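Local coordinates for periplasmic beta-glucosidase (Pseudomonas aeruginosa, PDB 6R5V) that hydrolyses beta-glycosidic linkages as a family 3 glycoside hydrolase of the periplasm, probably releasing beta-D-glucose from non-reducing ends, at the interface of chains A and B. Coordinates in Å, arbitrary orientation; residue numbers count along the deposited sequence, not the author numbering. Chains: chain A/B, Periplasmic beta-glucosidase.

Contact 1: the interface of chains A and B. Residues chain A 441, 444, 487, 489; chain B 594, 598, 600.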
# COMPACT_ATOMS: atom_id res chain seq x y z
N TYR A 441 16.54 -15.17 -13.23
CA TYR A 441 16.13 -13.77 -13.40
C TYR A 441 17.38 -12.87 -13.44
O TYR A 441 17.50 -12.01 -14.32
CB TYR A 441 15.20 -13.39 -12.25
CG TYR A 441 14.89 -11.93 -12.27
CD1 TYR A 441 13.92 -11.47 -13.14
CD2 TYR A 441 15.59 -11.01 -11.51
CE1 TYR A 441 13.62 -10.12 -13.21
CE2 TYR A 441 15.30 -9.66 -11.58
CZ TYR A 441 14.32 -9.22 -12.45
OH TYR A 441 13.95 -7.92 -12.55
N SER A 444 19.45 -13.02 -16.58
CA SER A 444 18.69 -12.83 -17.83
C SER A 444 19.15 -11.50 -18.44
O SER A 444 19.34 -10.54 -17.68
CB SER A 444 17.22 -12.96 -17.57
OG SER A 444 16.73 -11.80 -16.95
N ALA A 487 12.40 -2.51 -12.63
CA ALA A 487 11.51 -3.69 -12.70
C ALA A 487 11.86 -4.76 -11.66
O ALA A 487 11.04 -5.69 -11.55
CB ALA A 487 11.52 -4.27 -14.08
N SER A 489 11.20 -5.46 -8.45
CA SER A 489 10.38 -5.37 -7.21
C SER A 489 10.45 -6.69 -6.44
O SER A 489 10.49 -7.73 -7.03
CB SER A 489 9.00 -4.98 -7.53
OG SER A 489 9.02 -3.72 -8.19
N LYS B 594 10.98 -9.50 -18.17
CA LYS B 594 11.66 -8.80 -17.06
C LYS B 594 11.10 -7.38 -16.93
O LYS B 594 10.76 -7.01 -15.83
CB LYS B 594 13.16 -8.83 -17.38
CG LYS B 594 14.12 -8.30 -16.34
CD LYS B 594 15.44 -9.05 -16.37
CE LYS B 594 16.59 -8.29 -15.74
NZ LYS B 594 17.73 -9.17 -15.36
N ARG B 598 5.71 -6.32 -12.10
CA ARG B 598 5.82 -7.68 -11.54
C ARG B 598 6.81 -7.69 -10.38
O ARG B 598 7.59 -6.71 -10.23
CB ARG B 598 6.31 -8.68 -12.59
CG ARG B 598 7.74 -8.45 -13.08
CD ARG B 598 8.09 -9.41 -14.21
NE ARG B 598 7.99 -10.84 -13.82
CZ ARG B 598 9.03 -11.57 -13.40
NH1 ARG B 598 10.20 -11.00 -13.21
NH2 ARG B 598 8.88 -12.85 -13.06
N PHE B 600 10.12 -10.12 -8.94
CA PHE B 600 11.05 -11.11 -9.54
C PHE B 600 11.19 -12.32 -8.63
O PHE B 600 11.72 -13.32 -9.12
CB PHE B 600 12.38 -10.46 -9.89
CG PHE B 600 13.29 -10.17 -8.72
CD1 PHE B 600 14.12 -11.14 -8.21
CD2 PHE B 600 13.33 -8.91 -8.15
CE1 PHE B 600 14.94 -10.88 -7.12
CE2 PHE B 600 14.16 -8.65 -7.07
CZ PHE B 600 15.01 -9.61 -6.59
O HOH W 1 8.23 -4.59 -11.93
O HOH W 2 10.88 -8.15 -13.03

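Contact 2: the interface of chains A and B. Residues chain A 665-667, 703; chain B 227-229, 267.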
# COMPACT_ATOMS: atom_id res chain seq x y z
N SER A 665 -6.18 22.25 10.14
CA SER A 665 -7.36 22.04 9.25
C SER A 665 -7.29 20.69 8.55
O SER A 665 -8.34 20.26 8.00
CB SER A 665 -7.45 23.11 8.21
OG SER A 665 -7.93 24.31 8.78
N LEU A 666 -6.09 20.11 8.47
CA LEU A 666 -5.81 18.74 7.97
C LEU A 666 -5.04 18.06 9.09
O LEU A 666 -4.27 18.75 9.78
CB LEU A 666 -4.87 18.73 6.75
CG LEU A 666 -5.41 18.94 5.34
CD1 LEU A 666 -4.49 18.28 4.33
CD2 LEU A 666 -6.80 18.40 5.15
N SER A 667 -5.19 16.75 9.24
CA SER A 667 -4.30 15.96 10.12
C SER A 667 -2.87 16.05 9.59
O SER A 667 -2.65 15.64 8.45
CB SER A 667 -4.78 14.54 10.19
OG SER A 667 -4.03 13.81 11.17
N SER A 703 -7.25 21.03 2.35
CA SER A 703 -8.16 20.23 1.48
C SER A 703 -8.47 20.94 0.16
O SER A 703 -8.73 20.23 -0.82
CB SER A 703 -9.46 19.88 2.17
OG SER A 703 -9.25 19.04 3.28
N ASN B 227 -8.08 11.56 3.06
CA ASN B 227 -7.24 12.62 2.44
C ASN B 227 -6.93 13.70 3.48
O ASN B 227 -7.03 14.89 3.17
CB ASN B 227 -7.98 13.13 1.20
CG ASN B 227 -8.11 12.07 0.14
OD1 ASN B 227 -7.59 10.97 0.31
ND2 ASN B 227 -8.73 12.42 -0.97
N GLY B 228 -6.58 13.30 4.70
CA GLY B 228 -6.17 14.24 5.77
C GLY B 228 -7.29 14.68 6.69
O GLY B 228 -6.97 15.29 7.73
N VAL B 229 -8.56 14.40 6.36
CA VAL B 229 -9.65 14.86 7.25
C VAL B 229 -10.35 13.67 7.86
O VAL B 229 -11.02 12.94 7.15
CB VAL B 229 -10.65 15.79 6.55
CG1 VAL B 229 -11.67 16.32 7.56
CG2 VAL B 229 -9.92 16.90 5.82
N LEU B 267 -6.78 17.59 14.64
CA LEU B 267 -7.73 18.61 14.10
C LEU B 267 -8.16 19.55 15.23
O LEU B 267 -8.75 20.58 14.96
CB LEU B 267 -8.95 17.88 13.53
CG LEU B 267 -8.93 17.53 12.04
CD1 LEU B 267 -9.33 18.70 11.19
CD2 LEU B 267 -7.60 16.94 11.60
O HOH W 3 -8.59 16.79 2.09

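Contact 1: the interface of chains A and B
The end of helix 436-442 of chain A, with the loops holding A:Ser444, A:Ala487 and A:Ser489, meets a chain B loop that carries B:Lys594, B:Arg598 and B:Phe600. Both chains are copies of a family 3 glycoside hydrolase. Both sides of the patch come from the region of the family's C-terminal domain, a long loop of chain B reaching across to chain A. The dimer is that of the deposited assembly; the structure alone does not show whether it forms in the periplasm.

A:Tyr441 lies between the chain B side chains. The methylene CB of B:Phe600 sits over the centre of the tyrosine ring, 3.3 Å above its plane, a CH-pi contact. The two rings lie nearly parallel but offset, which brings the phenyl carbon CG of B:Phe600 to 3.5 Å from CE2 of A:Tyr441. With CG anti to the backbone N (chi1 173°), the tyrosine projects its ring away from the helix between these partners. CE1 of A:Tyr441 lies at the edge of the B:Arg598 guanidinium, in its plane, 3.5 Å from NH1; the two planes are 35° apart.

B:Lys594 runs across the tyrosine with CG near CE1, and bends at chi2 (147°) on its way to the helix end. There its amine NZ donates to the carbonyl O of A:Tyr441 at 3.0 Å, and also to O and OG of A:Ser444. The hydroxyl of A:Ser444 donates to the same tyrosine carbonyl, at 2.7 Å between OG and O, from the face opposite the lysine. An amine held by such oxygens would probably favour the charged form.

A backbone bond from B:Phe600 N to A:Ser489 O closes the other end of the patch. Water 2 joins the phenol OH of A:Tyr441, A:Ala487 O, B:Lys594 O and B:Arg598 NH1, while water 1 links A:Ala487 O to the backbone N and O of B:Arg598.

Contact 2: the interface of chains A and B
A:Leu666 and A:Ser667, on a loop of chain A, press against B:Gly228 and B:Val229, where a chain B loop enters the short strand 229-230. A direct hydrogen bond crosses here: the backbone N of A:Ser667 donates to O of B:Gly228 at 2.8 Å, nearly straight at the hydrogen (169°) and in the carbonyl plane.

Packing is close on either side of this bond. The methyl CD2 of A:Leu666 meets CG2 of B:Val229 at 3.5 Å, the side chains crossing at about a right angle. With CG1 opposite the backbone N (chi1 -175°), CG2 of the valine faces both A:Leu666 and the hydroxyl OG of A:Ser703. B:Leu267 comes from another loop and spreads its methyls along the chain A backbone, CD2 lying 3.7 Å from CA of A:Ser667 and CD1 3.7 Å from O of A:Ser665.

Towards A:Ser703 the contact is looser and bridged by water. Water 3 joins OG of A:Ser703, at 2.6 Å, and the carbonyl O of B:Asn227, without direct protein bonding between the two residues.

In the fold, A:Ser665 to A:Ser667 lie between strands 651-660 and 672-681 and A:Ser703 between strands 700-701 and 707-708, in the fibronectin type III-like region, whereas the chain B residues belong to the N-terminal catalytic region.

The C-alpha centres of contact 1 and contact 2 lie about 38 Å apart, and no residue or secondary-structure element is common to them. Contact 1 pairs a helix end and loops of chain A with a long loop of chain B, whereas contact 2 sets the fibronectin-like region of chain A against the catalytic region of chain B. Because the whole interface is two-fold symmetric, each contact recurs with the chains exchanged. Several well-separated patches thus join the two copies, which may restrict rocking of one chain on the other, if the dimer persists outside the crystal.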